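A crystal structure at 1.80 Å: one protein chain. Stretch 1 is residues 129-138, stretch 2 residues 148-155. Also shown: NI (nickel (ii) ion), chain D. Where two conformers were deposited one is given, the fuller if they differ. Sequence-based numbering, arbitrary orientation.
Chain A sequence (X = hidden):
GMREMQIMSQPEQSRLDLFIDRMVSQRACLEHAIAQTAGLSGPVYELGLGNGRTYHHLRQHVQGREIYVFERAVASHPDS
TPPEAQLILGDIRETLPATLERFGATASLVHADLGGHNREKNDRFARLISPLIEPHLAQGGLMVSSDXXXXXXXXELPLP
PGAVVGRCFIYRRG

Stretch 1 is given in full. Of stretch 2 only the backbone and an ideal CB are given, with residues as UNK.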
ATOM      1  N   ILE A 129     -11.711 -20.189  -5.818  1.00 15.25           N
ATOM      2  CA  ILE A 129     -12.601 -19.230  -6.484  0.50 15.06           C
ATOM      3  C   ILE A 129     -12.488 -19.225  -8.001  1.00 15.74           C
ATOM      4  O   ILE A 129     -13.375 -18.713  -8.682  1.00 15.34           O
ATOM      5  CB  ILE A 129     -12.446 -17.771  -5.978  0.50 15.72           C
ATOM      6  CG1 ILE A 129     -11.062 -17.186  -6.281  0.50 12.90           C
ATOM      7  CG2 ILE A 129     -12.792 -17.702  -4.496  0.50 14.10           C
ATOM      8  CD1 ILE A 129     -10.941 -15.759  -5.837  0.50 13.03           C
ATOM      9  N   SER A 130     -11.430 -19.801  -8.535  1.00 14.63           N
ATOM     10  CA  SER A 130     -11.218 -19.777  -9.985  1.00 14.84           C
ATOM     11  C   SER A 130     -12.443 -20.326 -10.782  1.00 15.26           C
ATOM     12  O   SER A 130     -12.928 -19.659 -11.704  1.00 16.11           O
ATOM     13  CB  SER A 130      -9.906 -20.477 -10.345  1.00 14.62           C
ATOM     14  OG  SER A 130      -8.769 -19.699 -10.002  1.00 15.20           O
ATOM     15  N   PRO A 131     -12.953 -21.522 -10.434  1.00 14.91           N
ATOM     16  CA  PRO A 131     -14.110 -22.013 -11.204  1.00 15.23           C
ATOM     17  C   PRO A 131     -15.389 -21.223 -10.932  1.00 15.03           C
ATOM     18  O   PRO A 131     -16.342 -21.317 -11.724  1.00 15.78           O
ATOM     19  CB  PRO A 131     -14.262 -23.475 -10.743  1.00 15.60           C
ATOM     20  CG  PRO A 131     -13.561 -23.508  -9.365  1.00 14.53           C
ATOM     21  CD  PRO A 131     -12.425 -22.545  -9.516  1.00 15.61           C
ATOM     22  N   LEU A 132     -15.422 -20.433  -9.859  1.00 14.65           N
ATOM     23  CA  LEU A 132     -16.571 -19.573  -9.608  1.00 15.64           C
ATOM     24  C   LEU A 132     -16.523 -18.303 -10.452  1.00 15.52           C
ATOM     25  O   LEU A 132     -17.564 -17.750 -10.777  1.00 16.60           O
ATOM     26  CB  LEU A 132     -16.698 -19.198  -8.129  1.00 15.81           C
ATOM     27  CG  LEU A 132     -16.832 -20.348  -7.122  1.00 20.05           C
ATOM     28  CD1 LEU A 132     -16.998 -19.767  -5.679  1.00 23.94           C
ATOM     29  CD2 LEU A 132     -17.960 -21.272  -7.484  1.00 22.06           C
ATOM     30  N   ILE A 133     -15.327 -17.838 -10.774  1.00 15.73           N
ATOM     31  CA  ILE A 133     -15.157 -16.644 -11.583  1.00 15.77           C
ATOM     32  C   ILE A 133     -15.268 -16.905 -13.089  1.00 15.97           C
ATOM     33  O   ILE A 133     -15.889 -16.099 -13.810  1.00 16.03           O
ATOM     34  CB  ILE A 133     -13.823 -15.971 -11.300  1.00 15.83           C
ATOM     35  CG1 ILE A 133     -13.802 -15.411  -9.880  1.00 15.05           C
ATOM     36  CG2 ILE A 133     -13.458 -14.914 -12.388  1.00 15.13           C
ATOM     37  CD1 ILE A 133     -12.415 -14.984  -9.342  1.00 14.81           C
ATOM     38  N   GLU A 134     -14.670 -17.996 -13.546  1.00 16.92           N
ATOM     39  CA  GLU A 134     -14.540 -18.293 -14.987  1.00 18.05           C
ATOM     40  C   GLU A 134     -15.843 -18.157 -15.808  1.00 17.87           C
ATOM     41  O   GLU A 134     -15.815 -17.502 -16.862  1.00 18.30           O
ATOM     42  CB  GLU A 134     -13.883 -19.663 -15.223  1.00 17.82           C
ATOM     43  CG  GLU A 134     -13.567 -19.938 -16.663  1.00 20.22           C
ATOM     44  CD  GLU A 134     -12.466 -20.996 -16.849  1.00 21.78           C
ATOM     45  OE1 GLU A 134     -12.059 -21.657 -15.853  1.00 20.35           O
ATOM     46  OE2 GLU A 134     -12.016 -21.162 -17.999  1.00 25.17           O
ATOM     47  N   PRO A 135     -16.982 -18.691 -15.321  1.00 18.38           N
ATOM     48  CA  PRO A 135     -18.217 -18.603 -16.112  1.00 19.20           C
ATOM     49  C   PRO A 135     -18.787 -17.187 -16.344  1.00 18.39           C
ATOM     50  O   PRO A 135     -19.705 -17.035 -17.163  1.00 18.50           O
ATOM     51  CB  PRO A 135     -19.246 -19.450 -15.315  1.00 19.93           C
ATOM     52  CG  PRO A 135     -18.440 -20.213 -14.316  1.00 21.62           C
ATOM     53  CD  PRO A 135     -17.186 -19.438 -14.059  1.00 18.42           C
ATOM     54  N   HIS A 136     -18.248 -16.179 -15.659  1.00 17.46           N
ATOM     55  CA  HIS A 136     -18.766 -14.827 -15.728  1.00 16.64           C
ATOM     56  C   HIS A 136     -18.297 -14.029 -16.938  1.00 16.58           C
ATOM     57  O   HIS A 136     -18.932 -13.025 -17.278  1.00 16.87           O
ATOM     58  CB  HIS A 136     -18.446 -14.062 -14.463  1.00 16.19           C
ATOM     59  CG  HIS A 136     -19.232 -14.520 -13.271  1.00 16.49           C
ATOM     60  ND1 HIS A 136     -20.398 -13.911 -12.867  1.00 16.40           N
ATOM     61  CD2 HIS A 136     -19.056 -15.582 -12.450  1.00 16.22           C
ATOM     62  CE1 HIS A 136     -20.882 -14.552 -11.822  1.00 18.71           C
ATOM     63  NE2 HIS A 136     -20.084 -15.571 -11.546  1.00 17.76           N
ATOM     64  N   LEU A 137     -17.182 -14.436 -17.546  1.00 15.52           N
ATOM     65  CA  LEU A 137     -16.549 -13.668 -18.597  1.00 16.09           C
ATOM     66  C   LEU A 137     -17.238 -13.842 -19.968  1.00 16.47           C
ATOM     67  O   LEU A 137     -17.508 -14.972 -20.425  1.00 15.77           O
ATOM     68  CB  LEU A 137     -15.091 -14.017 -18.721  1.00 16.03           C
ATOM     69  CG  LEU A 137     -14.086 -13.487 -17.711  1.00 19.97           C
ATOM     70  CD1 LEU A 137     -12.707 -13.874 -18.225  1.00 25.40           C
ATOM     71  CD2 LEU A 137     -14.179 -11.986 -17.542  1.00 21.79           C
ATOM     72  N   ALA A 138     -17.547 -12.708 -20.588  1.00 15.95           N
ATOM     73  CA  ALA A 138     -17.921 -12.680 -22.003  1.00 17.13           C
ATOM     74  C   ALA A 138     -16.741 -13.076 -22.875  1.00 16.65           C
ATOM     75  O   ALA A 138     -15.587 -13.009 -22.467  1.00 15.81           O
ATOM     76  CB  ALA A 138     -18.437 -11.282 -22.391  1.00 16.54           C
ATOM     77  N   UNK A 148      -2.026 -15.859  -8.672  1.00 21.36           N
ATOM     78  CA  UNK A 148      -2.065 -16.847  -9.736  1.00 20.94           C
ATOM     79  C   UNK A 148      -3.353 -17.691  -9.683  1.00 19.67           C
ATOM     80  O   UNK A 148      -3.731 -18.145  -8.614  1.00 18.51           O
ATOM     81  CB  UNK A 148      -0.835 -17.753  -9.647  1.00 20.94           C
ATOM     82  N   UNK A 149      -4.016 -17.868 -10.829  1.00 18.05           N
ATOM     83  CA  UNK A 149      -5.325 -18.482 -10.864  1.00 16.81           C
ATOM     84  C   UNK A 149      -5.256 -19.882 -11.469  1.00 16.95           C
ATOM     85  O   UNK A 149      -4.223 -20.290 -11.992  1.00 17.73           O
ATOM     86  CB  UNK A 149      -6.299 -17.606 -11.654  1.00 16.81           C
ATOM     87  N   UNK A 150      -6.351 -20.622 -11.348  1.00 15.66           N
ATOM     88  CA  UNK A 150      -6.424 -21.996 -11.762  1.00 16.57           C
ATOM     89  C   UNK A 150      -7.625 -22.227 -12.664  1.00 16.75           C
ATOM     90  O   UNK A 150      -8.599 -22.876 -12.274  1.00 17.47           O
ATOM     91  CB  UNK A 150      -6.483 -22.916 -10.541  1.00 16.57           C
ATOM     92  N   UNK A 151      -7.575 -21.666 -13.868  1.00 16.89           N
ATOM     93  CA  UNK A 151      -8.689 -21.696 -14.803  1.00 17.06           C
ATOM     94  C   UNK A 151      -8.625 -22.897 -15.753  1.00 19.48           C
ATOM     95  O   UNK A 151      -7.563 -23.470 -15.941  1.00 19.23           O
ATOM     96  CB  UNK A 151      -8.719 -20.397 -15.611  1.00 17.06           C
ATOM     97  N   UNK A 152      -9.772 -23.267 -16.306  1.00 20.31           N
ATOM     98  CA  UNK A 152      -9.865 -24.393 -17.260  1.00 23.02           C
ATOM     99  C   UNK A 152      -9.649 -23.956 -18.709  1.00 23.84           C
ATOM    100  O   UNK A 152      -8.987 -24.649 -19.490  1.00 24.56           O
ATOM    101  CB  UNK A 152     -11.231 -25.071 -17.136  1.00 23.02           C
ATOM    102  N   UNK A 153     -10.236 -22.822 -19.064  1.00 23.83           N
ATOM    103  CA  UNK A 153     -10.344 -22.368 -20.440  1.00 24.53           C
ATOM    104  C   UNK A 153      -9.665 -21.040 -20.740  1.00 25.37           C
ATOM    105  O   UNK A 153      -9.300 -20.789 -21.898  1.00 27.70           O
ATOM    106  CB  UNK A 153     -11.824 -22.260 -20.813  1.00 24.53           C
ATOM    107  N   UNK A 154      -9.463 -20.192 -19.732  1.00 23.08           N
ATOM    108  CA  UNK A 154      -8.888 -18.857 -19.952  1.00 23.27           C
ATOM    109  C   UNK A 154      -7.376 -18.943 -20.189  1.00 23.68           C
ATOM    110  O   UNK A 154      -6.674 -19.702 -19.519  1.00 26.37           O
ATOM    111  CB  UNK A 154      -9.180 -17.948 -18.757  1.00 23.27           C
ATOM    112  N   UNK A 155      -6.903 -18.198 -21.171  1.00 23.17           N
ATOM    113  CA  UNK A 155      -5.503 -18.176 -21.586  1.00 23.25           C
ATOM    114  C   UNK A 155      -4.778 -17.062 -20.840  1.00 21.99           C
ATOM    115  O   UNK A 155      -5.304 -15.955 -20.717  1.00 20.59           O
ATOM    116  CB  UNK A 155      -5.381 -17.985 -23.099  1.00 23.25           C
TER
HETATM  117 NI    NI D 174      -9.926 -29.524 -14.602  0.80 25.08          NI

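Position 148 points its CA-to-CB bond away from stretch 1, and nothing of that stretch lies within 5.5 Å of the ideal CB. The contact sets no demand, so many side chains would do. The residue is Arg148, extended at chi1 and chi2 (both t), and it makes no contact here.

Position 149 points toward stretch 1. Its ideal CB is 3.6 Å from Ser130 OG, and farther off and to one side of the hydroxyl lie the aliphatic side chains of Ile129 and Ile133. A long, flexible apolar residue such as methionine suits best; leucine would leave much of the gap open. The deposited residue is Met149, present as selenomethionine with atom SE. All three chi angles are m. The chain ends in a methyl group among the isoleucines: Met149 CE is 3.7 Å from Ile133 CD1 and 4.0 Å from Ile129 CG1. The same CE is 3.5 Å from Ser130 OG.

Position 150 points sideways, and its ideal CB is 4.0 Å from Ser130 OG. The main interaction belongs to the backbone. The amide N of 150 donates a hydrogen bond to Ser130 OG, 2.9 Å long and nearly straight at 169°. Any residue with a free amide could make it, whereas proline could not. The side chain is loosely constrained, and polar or aromatic types would fit. The residue is Tyr150. Its ring leads away from stretch 1, with Ser130 OG at the ring edge; Tyr150 CB stays 3.9 Å from Ser130 OG.

Position 151 also points sideways. Its ideal CB is 3.6 Å from Glu134 OE1 and 5.4 Å from Ser130 CB. An acid would sit poorly beside this carboxylate, while a leucine, methionine or aromatic could reach back along the helix. The residue is Phe151, with chi1 m. Phe151 CE1 comes to 3.4 Å from Ser130 O and 4.3 Å from Ile133 CG2. Ser130 OG lies over one ring face, and Glu134 OE1 lies at the edge.

Position 152 has its ideal CB 3.7 Å from Glu134 OE1. Its amide N donates to that oxygen at 2.8 Å and 171°, which again excludes proline. The CA-to-CB bond points sideways. The nickel ion, about 5.3 Å from the ideal CB, favours a longer ligand such as glutamate or histidine. The residue is Glu152. Its end leads away from stretch 1, and Glu152 OE2 binds NI at 1.9 Å.

Position 153 points an ideal CB toward Glu134 OE2, only 3.0 Å away, which is tight. Glycine is the natural choice, and Gly153 is found. Gly153 N donates to Glu134 OE2 at 2.7 Å, so the carboxylate holds successive amides with its two oxygens.

Position 154 points toward stretch 1, with its ideal CB 4.4 Å from Glu134 OE2 and 5.4 Å from Leu137 CD1. A branched apolar residue would suit. The residue is Leu154. Leu154 CD1 meets Leu137 CD1 at 3.7 Å, and Leu154 N adds a weak hydrogen bond to Glu134 OE2 at 3.2 Å.

Position 155 is out of reach, so many residues would do. It is Glu155.

Stretch 2 148-155: RMYFEGLE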
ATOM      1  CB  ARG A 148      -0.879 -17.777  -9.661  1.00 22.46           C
ATOM      2  CG  ARG A 148      -0.832 -18.721 -10.860  1.00 25.42           C
ATOM      3  CD  ARG A 148       0.303 -19.678 -10.792  1.00 33.23           C
ATOM      4  NE  ARG A 148       1.574 -18.973 -10.764  1.00 36.59           N
ATOM      5  CZ  ARG A 148       2.291 -18.605 -11.831  1.00 39.57           C
ATOM      6  NH1 ARG A 148       1.876 -18.833 -13.074  1.00 36.67           N
ATOM      7  NH2 ARG A 148       3.448 -17.966 -11.628  1.00 42.53           N
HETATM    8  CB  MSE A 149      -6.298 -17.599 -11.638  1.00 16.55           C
HETATM    9  CG  MSE A 149      -6.409 -16.205 -11.104  1.00 17.25           C
HETATM   10 SE   MSE A 149      -7.003 -16.072  -9.213  0.75 17.88          SE
HETATM   11  CE  MSE A 149      -8.896 -16.241  -9.531  1.00 17.64           C
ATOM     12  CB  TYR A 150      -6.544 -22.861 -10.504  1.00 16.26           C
ATOM     13  CG  TYR A 150      -5.332 -22.808  -9.577  1.00 16.33           C
ATOM     14  CD1 TYR A 150      -5.174 -21.795  -8.656  1.00 16.92           C
ATOM     15  CD2 TYR A 150      -4.368 -23.826  -9.605  1.00 20.47           C
ATOM     16  CE1 TYR A 150      -4.085 -21.751  -7.804  1.00 16.91           C
ATOM     17  CE2 TYR A 150      -3.289 -23.800  -8.740  1.00 20.13           C
ATOM     18  CZ  TYR A 150      -3.140 -22.774  -7.861  1.00 21.07           C
ATOM     19  OH  TYR A 150      -2.067 -22.771  -6.991  1.00 24.67           O
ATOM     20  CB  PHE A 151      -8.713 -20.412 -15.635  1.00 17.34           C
ATOM     21  CG  PHE A 151      -9.017 -19.185 -14.842  1.00 15.54           C
ATOM     22  CD1 PHE A 151     -10.198 -19.108 -14.098  1.00 15.19           C
ATOM     23  CD2 PHE A 151      -8.152 -18.110 -14.827  1.00 17.55           C
ATOM     24  CE1 PHE A 151     -10.504 -17.957 -13.353  1.00 16.23           C
ATOM     25  CE2 PHE A 151      -8.477 -16.956 -14.105  1.00 17.10           C
ATOM     26  CZ  PHE A 151      -9.645 -16.899 -13.355  1.00 16.69           C
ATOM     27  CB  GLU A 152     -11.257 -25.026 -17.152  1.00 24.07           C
ATOM     28  CG  GLU A 152     -11.499 -25.813 -15.898  1.00 24.61           C
ATOM     29  CD  GLU A 152     -10.743 -27.117 -15.887  1.00 30.97           C
ATOM     30  OE1 GLU A 152     -10.132 -27.498 -16.927  1.00 31.06           O
ATOM     31  OE2 GLU A 152     -10.773 -27.787 -14.840  1.00 29.50           O
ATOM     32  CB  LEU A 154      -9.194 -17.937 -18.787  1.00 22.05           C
ATOM     33  CG  LEU A 154     -10.650 -17.823 -18.320  1.00 22.40           C
ATOM     34  CD1 LEU A 154     -10.746 -16.825 -17.188  1.00 19.15           C
ATOM     35  CD2 LEU A 154     -11.636 -17.479 -19.445  1.00 20.15           C
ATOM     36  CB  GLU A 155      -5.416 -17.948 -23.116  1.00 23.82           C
ATOM     37  CG  GLU A 155      -6.004 -16.609 -23.629  1.00 28.69           C
ATOM     38  CD  GLU A 155      -5.939 -16.385 -25.154  1.00 36.18           C
ATOM     39  OE1 GLU A 155      -4.908 -16.741 -25.775  1.00 43.23           O
ATOM     40  OE2 GLU A 155      -6.908 -15.809 -25.717  1.00 36.76           O
TER
HETATM   41  O   HOH W   1      -7.534 -29.940 -15.237  1.00 39.83           O
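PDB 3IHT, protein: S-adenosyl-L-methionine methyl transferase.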